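Local coordinates for protein glycoside hydrolase family 81 (Clostridium thermocellum, PDB 6FOP) that probably hydrolyses internal beta-1,3-glucosidic linkages of laminarin-type glucans, as a cellulosomal endo-glucanase of glycoside hydrolase family 81, at residues Ser160-Val165 with Tyr216-Ala221; Thr152-Asp157 with Ala204-Asn209; Ala247-Lys252 with Gln292-Lys297. All coordinates share one frame; numbering follows the deposited sequence.

Contact 1: Ser160-Val165 with Tyr216-Ala221; sequences SQCLGV and YYKDYA
K218 reaches from the helix 211-220 to the residue just before strand 162-167, where its ammonium nitrogen meets the side-chain oxygen of Q161. The two side chains cross at about a right angle. That of K218 is extended throughout, with CG anti to the backbone N (chi1 -177°), which carries the amine a full side-chain length from the helix. Q161, also extended beyond CG, lays its amide beside the last two atoms of the lysine: OE1 is 3.2 Å from K218 NZ and 3.5 Å from K218 CE. The hydrogen bond from NZ to OE1 comes in from above the amide, 53° out of the carbonyl plane and away from either lone pair, a geometry that suggests a modest rather than a strong bond.

Helix 211-220 here lies against the eight-stranded antiparallel sheet that contains strand 162-167, and F175 of the adjacent strand 170-175 also touches both C162 and K218. The aliphatic part of the lysine makes the second point of contact, with CD 4.0 Å from C162 SG. C162 is buried, and its CB points toward the helix. At the other end of the amide, Q161 NE2 donates to E253 OE2 and to the backbone oxygen of A176, bonds that hold the amide while its OE1 receives the lysine.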
ATOM      1  N   SER A 160      38.171 -11.050 -19.142  1.00 21.02           N
ATOM      2  CA  SER A 160      37.229 -11.893 -18.399  1.00 21.60           C
ATOM      3  C   SER A 160      35.795 -11.529 -18.742  1.00 20.90           C
ATOM      4  O   SER A 160      35.496 -10.416 -19.188  1.00 21.84           O
ATOM      5  CB  SER A 160      37.446 -11.793 -16.901  1.00 25.36           C
ATOM      6  OG  SER A 160      37.314 -10.471 -16.481  1.00 24.27           O
ATOM      7  N   GLN A 161      34.914 -12.495 -18.557  1.00 20.15           N
ATOM      8  CA  GLN A 161      33.491 -12.310 -18.864  1.00 20.79           C
ATOM      9  C   GLN A 161      32.762 -11.365 -17.905  1.00 19.91           C
ATOM     10  O   GLN A 161      31.817 -10.658 -18.292  1.00 19.78           O
ATOM     11  CB  GLN A 161      32.836 -13.682 -18.857  1.00 21.87           C
ATOM     12  CG  GLN A 161      31.420 -13.585 -19.234  1.00 21.65           C
ATOM     13  CD  GLN A 161      30.730 -14.871 -19.459  1.00 20.60           C
ATOM     14  OE1 GLN A 161      31.242 -15.958 -19.224  1.00 24.72           O
ATOM     15  NE2 GLN A 161      29.503 -14.744 -19.902  1.00 20.78           N
ATOM     16  N   CYS A 162      33.217 -11.366 -16.660  1.00 19.22           N
ATOM     17  CA  CYS A 162      32.677 -10.520 -15.638  1.00 17.76           C
ATOM     18  C   CYS A 162      33.771  -9.841 -14.881  1.00 18.55           C
ATOM     19  O   CYS A 162      34.921 -10.304 -14.888  1.00 20.66           O
ATOM     20  CB  CYS A 162      31.708 -11.277 -14.730  1.00 21.09           C
ATOM     21  SG  CYS A 162      32.406 -12.228 -13.381  1.00 25.25           S
ATOM     22  N   LEU A 163      33.401  -8.737 -14.225  1.00 18.19           N
ATOM     23  CA  LEU A 163      34.290  -8.050 -13.300  1.00 18.09           C
ATOM     24  C   LEU A 163      33.616  -7.971 -11.960  1.00 19.20           C
ATOM     25  O   LEU A 163      32.388  -7.819 -11.891  1.00 19.67           O
ATOM     26  CB  LEU A 163      34.610  -6.616 -13.760  1.00 19.05           C
ATOM     27  CG  LEU A 163      35.237  -6.446 -15.141  1.00 20.01           C
ATOM     28  CD1 LEU A 163      35.392  -4.968 -15.452  1.00 20.81           C
ATOM     29  CD2 LEU A 163      36.585  -7.153 -15.258  1.00 22.11           C
ATOM     30  N   GLY A 164      34.409  -8.123 -10.919  1.00 18.73           N
ATOM     31  CA  GLY A 164      33.977  -7.808  -9.565  1.00 18.86           C
ATOM     32  C   GLY A 164      34.612  -6.496  -9.168  1.00 18.57           C
ATOM     33  O   GLY A 164      35.842  -6.370  -9.228  1.00 19.76           O
ATOM     34  N   VAL A 165      33.785  -5.510  -8.822  1.00 18.68           N
ATOM     35  CA  VAL A 165      34.259  -4.182  -8.510  1.00 17.47           C
ATOM     36  C   VAL A 165      33.725  -3.716  -7.167  1.00 18.33           C
ATOM     37  O   VAL A 165      32.700  -4.201  -6.681  1.00 19.41           O
ATOM     38  CB  VAL A 165      33.934  -3.153  -9.618  1.00 19.05           C
ATOM     39  CG1 VAL A 165      34.520  -3.631 -10.955  1.00 20.10           C
ATOM     40  CG2 VAL A 165      32.439  -2.903  -9.758  1.00 20.12           C
ATOM     41  N   TYR A 216      28.580 -17.325  -7.798  1.00 16.36           N
ATOM     42  CA  TYR A 216      27.159 -17.657  -7.626  1.00 15.95           C
ATOM     43  C   TYR A 216      26.269 -16.628  -8.311  1.00 15.05           C
ATOM     44  O   TYR A 216      25.331 -16.989  -9.035  1.00 15.31           O
ATOM     45  CB  TYR A 216      26.833 -17.725  -6.144  1.00 16.02           C
ATOM     46  CG  TYR A 216      25.401 -18.185  -5.908  1.00 16.44           C
ATOM     47  CD1 TYR A 216      25.064 -19.540  -5.978  1.00 17.10           C
ATOM     48  CD2 TYR A 216      24.377 -17.267  -5.662  1.00 16.30           C
ATOM     49  CE1 TYR A 216      23.761 -19.968  -5.801  1.00 17.25           C
ATOM     50  CE2 TYR A 216      23.070 -17.702  -5.461  1.00 16.81           C
ATOM     51  CZ  TYR A 216      22.771 -19.039  -5.520  1.00 17.14           C
ATOM     52  OH  TYR A 216      21.463 -19.434  -5.340  1.00 17.51           O
ATOM     53  N   TYR A 217      26.559 -15.354  -8.126  1.00 14.53           N
ATOM     54  CA  TYR A 217      25.784 -14.294  -8.798  1.00 15.48           C
ATOM     55  C   TYR A 217      25.951 -14.352 -10.317  1.00 15.00           C
ATOM     56  O   TYR A 217      24.990 -14.162 -11.043  1.00 15.10           O
ATOM     57  CB  TYR A 217      26.091 -12.933  -8.218  1.00 15.19           C
ATOM     58  CG  TYR A 217      25.356 -12.661  -6.910  1.00 14.86           C
ATOM     59  CD1 TYR A 217      25.671 -13.353  -5.747  1.00 14.82           C
ATOM     60  CD2 TYR A 217      24.344 -11.708  -6.848  1.00 14.27           C
ATOM     61  CE1 TYR A 217      25.005 -13.093  -4.559  1.00 15.36           C
ATOM     62  CE2 TYR A 217      23.673 -11.446  -5.669  1.00 14.85           C
ATOM     63  CZ  TYR A 217      24.011 -12.146  -4.538  1.00 14.79           C
ATOM     64  OH  TYR A 217      23.353 -11.892  -3.352  1.00 15.74           O
ATOM     65  N   LYS A 218      27.152 -14.680 -10.806  1.00 15.31           N
ATOM     66  CA  LYS A 218      27.348 -14.884 -12.237  1.00 15.47           C
ATOM     67  C   LYS A 218      26.483 -16.007 -12.764  1.00 15.54           C
ATOM     68  O   LYS A 218      25.956 -15.908 -13.868  1.00 15.54           O
ATOM     69  CB  LYS A 218      28.827 -15.128 -12.547  1.00 16.62           C
ATOM     70  CG  LYS A 218      29.100 -15.284 -14.030  1.00 18.71           C
ATOM     71  CD  LYS A 218      30.549 -15.627 -14.311  1.00 21.41           C
ATOM     72  CE  LYS A 218      30.733 -15.825 -15.814  1.00 24.41           C
ATOM     73  NZ  LYS A 218      32.040 -16.419 -16.187  1.00 28.18           N
ATOM     74  N   ASP A 219      26.320 -17.075 -11.974  1.00 14.88           N
ATOM     75  CA  ASP A 219      25.503 -18.194 -12.411  1.00 16.37           C
ATOM     76  C   ASP A 219      24.098 -17.788 -12.838  1.00 15.23           C
ATOM     77  O   ASP A 219      23.529 -18.426 -13.717  1.00 15.52           O
ATOM     78  CB  ASP A 219      25.359 -19.258 -11.319  1.00 18.35           C
ATOM     79  CG  ASP A 219      26.602 -20.083 -11.099  1.00 21.64           C
ATOM     80  OD1 ASP A 219      27.437 -20.191 -12.001  1.00 22.94           O
ATOM     81  OD2 ASP A 219      26.702 -20.679  -9.988  1.00 24.47           O
ATOM     82  N   TYR A 220      23.524 -16.784 -12.180  1.00 15.22           N
ATOM     83  CA  TYR A 220      22.152 -16.334 -12.505  1.00 13.86           C
ATOM     84  C   TYR A 220      22.081 -14.970 -13.183  1.00 13.79           C
ATOM     85  O   TYR A 220      21.007 -14.479 -13.479  1.00 14.39           O
ATOM     86  CB  TYR A 220      21.271 -16.392 -11.241  1.00 15.26           C
ATOM     87  CG  TYR A 220      21.231 -17.791 -10.681  1.00 15.45           C
ATOM     88  CD1 TYR A 220      20.454 -18.779 -11.284  1.00 15.51           C
ATOM     89  CD2 TYR A 220      22.084 -18.168  -9.630  1.00 16.68           C
ATOM     90  CE1 TYR A 220      20.444 -20.076 -10.799  1.00 16.74           C
ATOM     91  CE2 TYR A 220      22.091 -19.458  -9.157  1.00 18.11           C
ATOM     92  CZ  TYR A 220      21.276 -20.408  -9.752  1.00 17.96           C
ATOM     93  OH  TYR A 220      21.291 -21.671  -9.280  1.00 22.43           O
ATOM     94  N   ALA A 221      23.235 -14.397 -13.543  1.00 12.90           N
ATOM     95  CA  ALA A 221      23.281 -13.039 -14.112  1.00 13.36           C
ATOM     96  C   ALA A 221      22.669 -12.921 -15.488  1.00 12.79           C
ATOM     97  O   ALA A 221      22.327 -11.808 -15.931  1.00 13.96           O
ATOM     98  CB  ALA A 221      24.715 -12.491 -14.139  1.00 14.29           C
TER

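Contact 2: Thr152-Asp157 with Ala204-Asn209; sequences TVFYGD and AVLPDN
N209 CB sits over one face of the F154 ring, almost above its centre, 3.8 Å from the centroid and only 6° off the ring normal. This is a CH-pi contact. F154 holds CG between its backbone N and carbonyl carbon (chi1 71°), which swings the ring off the edge strand 152-155 toward the turn that follows strand 200-206. The amide plane of N209 is inclined by 58° to the ring rather than stacked on it. The backbone of N209 shares the work: its CA lies 3.8 Å from F154 CZ, while its carbonyl O comes within 3.2 Å of F154 CD1.

At the rim of the same ring, in its plane, L206 brings up one methyl, with CD1 4.0 Å from F154 CZ. The leucine's other side-chain neighbours include Y217 of the helix 211-220.

Within the antiparallel sheet, F154 and Y155 both face G164 of strand 162-167 and form a classic beta bulge. N171 of strand 170-175 also touches both F154 and N209. The turn continues through D208, whose carboxylate accepts from the hydroxyls of T210 and T213.

Contact between the two segments is thus mostly apolar, a CH-pi contact plus the leucine methyl, with the N209 carbonyl O close to a ring carbon and one aromatic face covered by aliphatic carbon of a polar, exposed residue.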
ATOM      1  N   THR A 152      37.717  -0.217  -7.394  1.00 21.20           N
ATOM      2  CA  THR A 152      38.623  -1.327  -7.131  1.00 22.03           C
ATOM      3  C   THR A 152      38.117  -2.505  -7.927  1.00 21.65           C
ATOM      4  O   THR A 152      36.931  -2.796  -7.892  1.00 22.65           O
ATOM      5  CB  THR A 152      38.593  -1.694  -5.642  1.00 24.41           C
ATOM      6  OG1 THR A 152      39.011  -0.548  -4.915  1.00 28.71           O
ATOM      7  CG2 THR A 152      39.542  -2.879  -5.317  1.00 27.43           C
ATOM      8  N   VAL A 153      39.012  -3.182  -8.626  1.00 21.92           N
ATOM      9  CA  VAL A 153      38.641  -4.360  -9.378  1.00 21.95           C
ATOM     10  C   VAL A 153      39.204  -5.529  -8.551  1.00 23.45           C
ATOM     11  O   VAL A 153      40.410  -5.732  -8.469  1.00 27.92           O
ATOM     12  CB  VAL A 153      39.200  -4.311 -10.798  1.00 22.60           C
ATOM     13  CG1 VAL A 153      38.781  -5.564 -11.551  1.00 25.23           C
ATOM     14  CG2 VAL A 153      38.668  -3.062 -11.510  1.00 24.00           C
ATOM     15  N   PHE A 154      38.298  -6.229  -7.869  1.00 20.57           N
ATOM     16  CA  PHE A 154      38.698  -7.376  -7.052  1.00 20.37           C
ATOM     17  C   PHE A 154      38.724  -8.693  -7.821  1.00 19.96           C
ATOM     18  O   PHE A 154      39.361  -9.647  -7.358  1.00 24.39           O
ATOM     19  CB  PHE A 154      37.882  -7.475  -5.748  1.00 22.36           C
ATOM     20  CG  PHE A 154      36.440  -7.881  -5.908  1.00 21.48           C
ATOM     21  CD1 PHE A 154      36.079  -9.225  -6.002  1.00 20.89           C
ATOM     22  CD2 PHE A 154      35.438  -6.925  -5.867  1.00 20.59           C
ATOM     23  CE1 PHE A 154      34.758  -9.611  -6.131  1.00 21.01           C
ATOM     24  CE2 PHE A 154      34.101  -7.304  -5.973  1.00 22.73           C
ATOM     25  CZ  PHE A 154      33.761  -8.645  -6.094  1.00 21.17           C
ATOM     26  N   TYR A 155      38.064  -8.738  -8.977  1.00 19.63           N
ATOM     27  CA  TYR A 155      38.113  -9.888  -9.857  1.00 20.97           C
ATOM     28  C   TYR A 155      38.012  -9.398 -11.278  1.00 21.73           C
ATOM     29  O   TYR A 155      37.187  -8.530 -11.604  1.00 20.13           O
ATOM     30  CB  TYR A 155      36.938 -10.870  -9.600  1.00 21.87           C
ATOM     31  CG  TYR A 155      36.921 -11.959 -10.632  1.00 24.07           C
ATOM     32  CD1 TYR A 155      37.751 -13.079 -10.507  1.00 27.52           C
ATOM     33  CD2 TYR A 155      36.177 -11.819 -11.802  1.00 23.00           C
ATOM     34  CE1 TYR A 155      37.799 -14.053 -11.500  1.00 29.78           C
ATOM     35  CE2 TYR A 155      36.216 -12.788 -12.800  1.00 25.92           C
ATOM     36  CZ  TYR A 155      37.025 -13.905 -12.642  1.00 27.74           C
ATOM     37  OH  TYR A 155      37.063 -14.880 -13.626  1.00 32.26           O
ATOM     38  N   GLY A 156      38.827 -10.017 -12.135  1.00 21.65           N
ATOM     39  CA  GLY A 156      38.684  -9.870 -13.567  1.00 22.61           C
ATOM     40  C   GLY A 156      39.757  -9.040 -14.209  1.00 22.67           C
ATOM     41  O   GLY A 156      40.565  -8.408 -13.538  1.00 25.14           O
ATOM     42  N   ASP A 157      39.766  -9.061 -15.529  1.00 24.58           N
ATOM     43  CA  ASP A 157      40.716  -8.263 -16.320  1.00 26.00           C
ATOM     44  C   ASP A 157      40.076  -7.967 -17.677  1.00 24.32           C
ATOM     45  O   ASP A 157      38.891  -8.241 -17.853  1.00 22.11           O
ATOM     46  CB  ASP A 157      42.067  -8.977 -16.427  1.00 27.99           C
ATOM     47  CG  ASP A 157      41.992 -10.353 -17.070  1.00 29.64           C
ATOM     48  OD1 ASP A 157      41.118 -10.639 -17.904  1.00 29.63           O
ATOM     49  OD2 ASP A 157      42.906 -11.143 -16.765  1.00 39.39           O
ATOM     50  N   ALA A 204      24.931  -6.738 -10.654  1.00 14.93           N
ATOM     51  CA  ALA A 204      24.319  -7.079  -9.355  1.00 13.93           C
ATOM     52  C   ALA A 204      25.042  -6.383  -8.274  1.00 13.92           C
ATOM     53  O   ALA A 204      26.264  -6.238  -8.318  1.00 16.61           O
ATOM     54  CB  ALA A 204      24.330  -8.569  -9.063  1.00 14.32           C
ATOM     55  N   VAL A 205      24.304  -5.982  -7.252  1.00 14.10           N
ATOM     56  CA  VAL A 205      24.915  -5.605  -5.986  1.00 14.15           C
ATOM     57  C   VAL A 205      25.180  -6.884  -5.179  1.00 14.99           C
ATOM     58  O   VAL A 205      24.306  -7.745  -5.048  1.00 15.52           O
ATOM     59  CB  VAL A 205      24.092  -4.579  -5.189  1.00 14.82           C
ATOM     60  CG1 VAL A 205      22.674  -5.061  -4.858  1.00 15.35           C
ATOM     61  CG2 VAL A 205      24.830  -4.184  -3.910  1.00 16.01           C
ATOM     62  N   LEU A 206      26.425  -7.034  -4.737  1.00 15.77           N
ATOM     63  CA  LEU A 206      26.893  -8.247  -4.077  1.00 16.08           C
ATOM     64  C   LEU A 206      26.982  -8.013  -2.589  1.00 17.15           C
ATOM     65  O   LEU A 206      27.255  -6.907  -2.160  1.00 19.17           O
ATOM     66  CB  LEU A 206      28.283  -8.607  -4.612  1.00 16.65           C
ATOM     67  CG  LEU A 206      28.358  -8.791  -6.121  1.00 16.76           C
ATOM     68  CD1 LEU A 206      29.814  -8.929  -6.565  1.00 18.96           C
ATOM     69  CD2 LEU A 206      27.544  -9.978  -6.587  1.00 18.05           C
ATOM     70  N   PRO A 207      26.827  -9.082  -1.800  1.00 17.06           N
ATOM     71  CA  PRO A 207      26.894  -8.954  -0.356  1.00 18.80           C
ATOM     72  C   PRO A 207      28.326  -8.987   0.188  1.00 19.90           C
ATOM     73  O   PRO A 207      28.524  -8.732   1.379  1.00 23.93           O
ATOM     74  CB  PRO A 207      26.110 -10.180   0.143  1.00 21.41           C
ATOM     75  CG  PRO A 207      26.252 -11.173  -0.960  1.00 19.92           C
ATOM     76  CD  PRO A 207      26.302 -10.386  -2.234  1.00 19.11           C
ATOM     77  N   ASP A 208      29.306  -9.308  -0.653  1.00 19.73           N
ATOM     78  CA  ASP A 208      30.703  -9.391  -0.207  1.00 21.18           C
ATOM     79  C   ASP A 208      31.592  -9.345  -1.445  1.00 20.88           C
ATOM     80  O   ASP A 208      31.082  -9.319  -2.556  1.00 20.71           O
ATOM     81  CB  ASP A 208      30.940 -10.667   0.646  1.00 21.88           C
ATOM     82  CG  ASP A 208      30.714 -11.946  -0.118  1.00 22.62           C
ATOM     83  OD1 ASP A 208      31.462 -12.181  -1.079  1.00 21.90           O
ATOM     84  OD2 ASP A 208      29.767 -12.713   0.221  1.00 23.48           O
ATOM     85  N   ASN A 209      32.911  -9.326  -1.246  1.00 20.86           N
ATOM     86  CA  ASN A 209      33.872  -9.289  -2.350  1.00 21.70           C
ATOM     87  C   ASN A 209      34.598 -10.604  -2.560  1.00 21.86           C
ATOM     88  O   ASN A 209      35.681 -10.595  -3.122  1.00 23.81           O
ATOM     89  CB  ASN A 209      34.879  -8.149  -2.177  1.00 24.38           C
ATOM     90  CG  ASN A 209      35.803  -8.314  -0.969  1.00 26.40           C
ATOM     91  OD1 ASN A 209      35.683  -9.239  -0.154  1.00 26.05           O
ATOM     92  ND2 ASN A 209      36.779  -7.412  -0.878  1.00 29.84           N
TER

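Contact 3: Ala247-Lys252 with Gln292-Lys297; sequences AEVSVK and QGTSFK
A247 opens the first segment with the one hydrogen bond between the two: its backbone N donates to T294 O in a straight bond of 2.8 Å. The methyl of A247 lies beside the same oxygen, CB to T294 O being 3.9 Å. The alanine's own carbonyl, turned the same way, comes up against T294: T294 CB lies 3.4 Å from A247 O, with T294 CG2 a little farther off at 3.8 Å.

At E248 the side chain leaves the contact altogether, and OE1 bonds to the hydroxyl of T226 on strand 223-235. V249 turns back toward T294, where its CG1 meets T294 CG2 at 4.3 Å, a loose methyl-to-methyl approach. That methyl is presented because T294 sets CG2 anti to its carbonyl carbon and OG1 between backbone N and carbonyl carbon (chi1 54°).

The arrangement is the place where strand 295-301 begins to pair with strand 240-251, the central member of a three-stranded antiparallel sheet. G293, just before T294, has a backbone conformation in which a CB would collide with the preceding carbonyl O, and its backbone bonds to T259. F296 then stacks on F245 of the central strand.

The chemistry is chiefly that of the main chain: a straight amide-to-carbonyl bond where the strands start to pair, with the threonine's carbon atoms, not its hydroxyl, set against the A247 backbone and the V249 methyl.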
ATOM      1  N   ALA A 247       8.534 -14.616 -10.890  1.00 15.06           N
ATOM      2  CA  ALA A 247       9.330 -13.921 -11.890  1.00 15.69           C
ATOM      3  C   ALA A 247       9.520 -14.864 -13.064  1.00 15.86           C
ATOM      4  O   ALA A 247       9.841 -16.033 -12.876  1.00 19.80           O
ATOM      5  CB  ALA A 247      10.678 -13.526 -11.311  1.00 16.01           C
ATOM      6  N   GLU A 248       9.303 -14.356 -14.260  1.00 14.67           N
ATOM      7  CA  GLU A 248       9.616 -15.065 -15.488  1.00 15.60           C
ATOM      8  C   GLU A 248      11.036 -14.660 -15.868  1.00 15.62           C
ATOM      9  O   GLU A 248      11.335 -13.478 -15.885  1.00 15.35           O
ATOM     10  CB  GLU A 248       8.649 -14.630 -16.589  1.00 17.00           C
ATOM     11  CG  GLU A 248       8.892 -15.206 -17.956  1.00 21.09           C
ATOM     12  CD  GLU A 248       8.015 -14.515 -18.992  1.00 24.80           C
ATOM     13  OE1 GLU A 248       8.361 -13.390 -19.475  1.00 29.33           O
ATOM     14  OE2 GLU A 248       6.966 -15.088 -19.299  1.00 32.60           O
ATOM     15  N   VAL A 249      11.869 -15.628 -16.251  1.00 15.45           N
ATOM     16  CA  VAL A 249      13.204 -15.327 -16.766  1.00 15.06           C
ATOM     17  C   VAL A 249      13.401 -15.815 -18.204  1.00 16.54           C
ATOM     18  O   VAL A 249      12.834 -16.838 -18.628  1.00 18.37           O
ATOM     19  CB  VAL A 249      14.322 -15.866 -15.866  1.00 17.26           C
ATOM     20  CG1 VAL A 249      14.264 -15.252 -14.482  1.00 18.60           C
ATOM     21  CG2 VAL A 249      14.322 -17.375 -15.776  1.00 19.18           C
ATOM     22  N   SER A 250      14.192 -15.012 -18.936  1.00 15.57           N
ATOM     23  CA  SER A 250      14.643 -15.364 -20.262  0.61 16.20           C
ATOM     24  C   SER A 250      16.166 -15.550 -20.166  1.00 16.43           C
ATOM     25  O   SER A 250      16.906 -14.645 -19.759  1.00 16.58           O
ATOM     26  CB  SER A 250      14.183 -14.278 -21.234  0.61 18.14           C
ATOM     27  OG  SER A 250      12.741 -14.174 -21.178  0.61 20.44           O
ATOM     28  N   VAL A 251      16.617 -16.752 -20.500  1.00 14.93           N
ATOM     29  CA  VAL A 251      18.018 -17.109 -20.330  1.00 14.58           C
ATOM     30  C   VAL A 251      18.829 -16.649 -21.545  1.00 14.20           C
ATOM     31  O   VAL A 251      18.671 -17.167 -22.661  1.00 16.10           O
ATOM     32  CB  VAL A 251      18.176 -18.621 -20.138  1.00 16.09           C
ATOM     33  CG1 VAL A 251      19.650 -18.963 -19.929  1.00 16.17           C
ATOM     34  CG2 VAL A 251      17.329 -19.125 -18.969  1.00 17.34           C
ATOM     35  N   LYS A 252      19.714 -15.689 -21.320  1.00 14.72           N
ATOM     36  CA  LYS A 252      20.516 -15.091 -22.401  1.00 15.77           C
ATOM     37  C   LYS A 252      21.737 -15.932 -22.788  1.00 15.99           C
ATOM     38  O   LYS A 252      22.186 -15.870 -23.929  1.00 17.89           O
ATOM     39  CB  LYS A 252      20.938 -13.671 -22.064  1.00 16.13           C
ATOM     40  CG  LYS A 252      19.770 -12.744 -21.740  1.00 16.68           C
ATOM     41  CD  LYS A 252      18.799 -12.610 -22.913  1.00 17.83           C
ATOM     42  CE  LYS A 252      17.587 -11.789 -22.563  1.00 17.96           C
ATOM     43  NZ  LYS A 252      16.616 -11.882 -23.683  1.00 19.51           N
ATOM     44  N   GLN A 292      16.920 -18.540  -3.639  1.00 13.83           N
ATOM     45  CA  GLN A 292      17.082 -18.945  -5.030  1.00 14.25           C
ATOM     46  C   GLN A 292      15.753 -19.442  -5.524  1.00 15.20           C
ATOM     47  O   GLN A 292      15.175 -20.370  -4.940  1.00 17.04           O
ATOM     48  CB  GLN A 292      18.105 -20.070  -5.153  1.00 14.76           C
ATOM     49  CG  GLN A 292      18.151 -20.770  -6.520  1.00 17.20           C
ATOM     50  CD  GLN A 292      18.364 -19.865  -7.669  1.00 18.85           C
ATOM     51  OE1 GLN A 292      17.645 -19.957  -8.673  1.00 19.04           O
ATOM     52  NE2 GLN A 292      19.385 -19.012  -7.579  1.00 19.25           N
ATOM     53  N   GLY A 293      15.321 -18.891  -6.642  1.00 16.45           N
ATOM     54  CA  GLY A 293      14.140 -19.402  -7.316  1.00 18.20           C
ATOM     55  C   GLY A 293      13.435 -18.332  -8.076  1.00 18.43           C
ATOM     56  O   GLY A 293      13.725 -17.128  -7.919  1.00 22.97           O
ATOM     57  N   THR A 294      12.476 -18.766  -8.874  1.00 16.21           N
ATOM     58  CA  THR A 294      11.657 -17.845  -9.616  1.00 16.44           C
ATOM     59  C   THR A 294      10.298 -17.600  -8.957  1.00 16.13           C
ATOM     60  O   THR A 294       9.531 -16.808  -9.474  1.00 17.56           O
ATOM     61  CB  THR A 294      11.458 -18.339 -11.051  1.00 18.08           C
ATOM     62  OG1 THR A 294      10.954 -19.676 -11.020  1.00 21.98           O
ATOM     63  CG2 THR A 294      12.787 -18.256 -11.794  1.00 20.11           C
ATOM     64  N   SER A 295      10.020 -18.245  -7.823  1.00 15.78           N
ATOM     65  CA  SER A 295       8.784 -17.980  -7.112  0.63 15.84           C
ATOM     66  C   SER A 295       8.907 -18.297  -5.644  1.00 15.37           C
ATOM     67  O   SER A 295       9.741 -19.096  -5.218  1.00 17.50           O
ATOM     68  CB  SER A 295       7.615 -18.762  -7.715  0.63 16.93           C
ATOM     69  OG  SER A 295       7.773 -20.142  -7.496  0.63 19.82           O
ATOM     70  N   PHE A 296       8.040 -17.649  -4.874  1.00 14.80           N
ATOM     71  CA  PHE A 296       7.862 -17.964  -3.463  1.00 14.64           C
ATOM     72  C   PHE A 296       6.464 -17.556  -3.045  1.00 14.12           C
ATOM     73  O   PHE A 296       5.768 -16.848  -3.765  1.00 14.38           O
ATOM     74  CB  PHE A 296       8.927 -17.284  -2.583  1.00 14.80           C
ATOM     75  CG  PHE A 296       8.801 -15.792  -2.484  1.00 14.58           C
ATOM     76  CD1 PHE A 296       9.364 -14.964  -3.434  1.00 15.74           C
ATOM     77  CD2 PHE A 296       8.147 -15.199  -1.391  1.00 15.66           C
ATOM     78  CE1 PHE A 296       9.284 -13.596  -3.348  1.00 15.50           C
ATOM     79  CE2 PHE A 296       8.084 -13.828  -1.291  1.00 15.59           C
ATOM     80  CZ  PHE A 296       8.624 -13.024  -2.286  1.00 15.66           C
ATOM     81  N   LYS A 297       6.092 -17.985  -1.847  1.00 14.31           N
ATOM     82  CA  LYS A 297       4.821 -17.572  -1.272  1.00 14.14           C
ATOM     83  C   LYS A 297       4.973 -17.013   0.117  1.00 14.24           C
ATOM     84  O   LYS A 297       5.933 -17.313   0.822  1.00 14.95           O
ATOM     85  CB  LYS A 297       3.789 -18.687  -1.300  1.00 17.04           C
ATOM     86  CG  LYS A 297       4.001 -19.841  -0.378  1.00 19.16           C
ATOM     87  CD  LYS A 297       2.861 -20.841  -0.587  1.00 24.24           C
ATOM     88  CE  LYS A 297       2.892 -21.959   0.423  1.00 28.88           C
ATOM     89  NZ  LYS A 297       1.780 -22.918   0.162  1.00 32.04           N
TER

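Following the chain, strand 152-155 leads into strand 162-167, its neighbour in the eight-stranded sheet. Contact 2 closes a loop from 152-157 to 204-209 and contact 1 one from 160-165 to 216-221, so the two cross. They are in direct touch, through backbone bonds between the neighbouring strands and through side-chain packing. Together they tie the edge of the sheet to the end of strand 200-206 and to helix 211-220. Contact 3 opens later, joining 247-252 to 292-297 in the separate three-stranded sheet. Contact 1 reaches it through Y216 OH, probably hydrogen-bonded to Q292 NE2, whereas contact 2 stays about 12 Å away between nearest atoms.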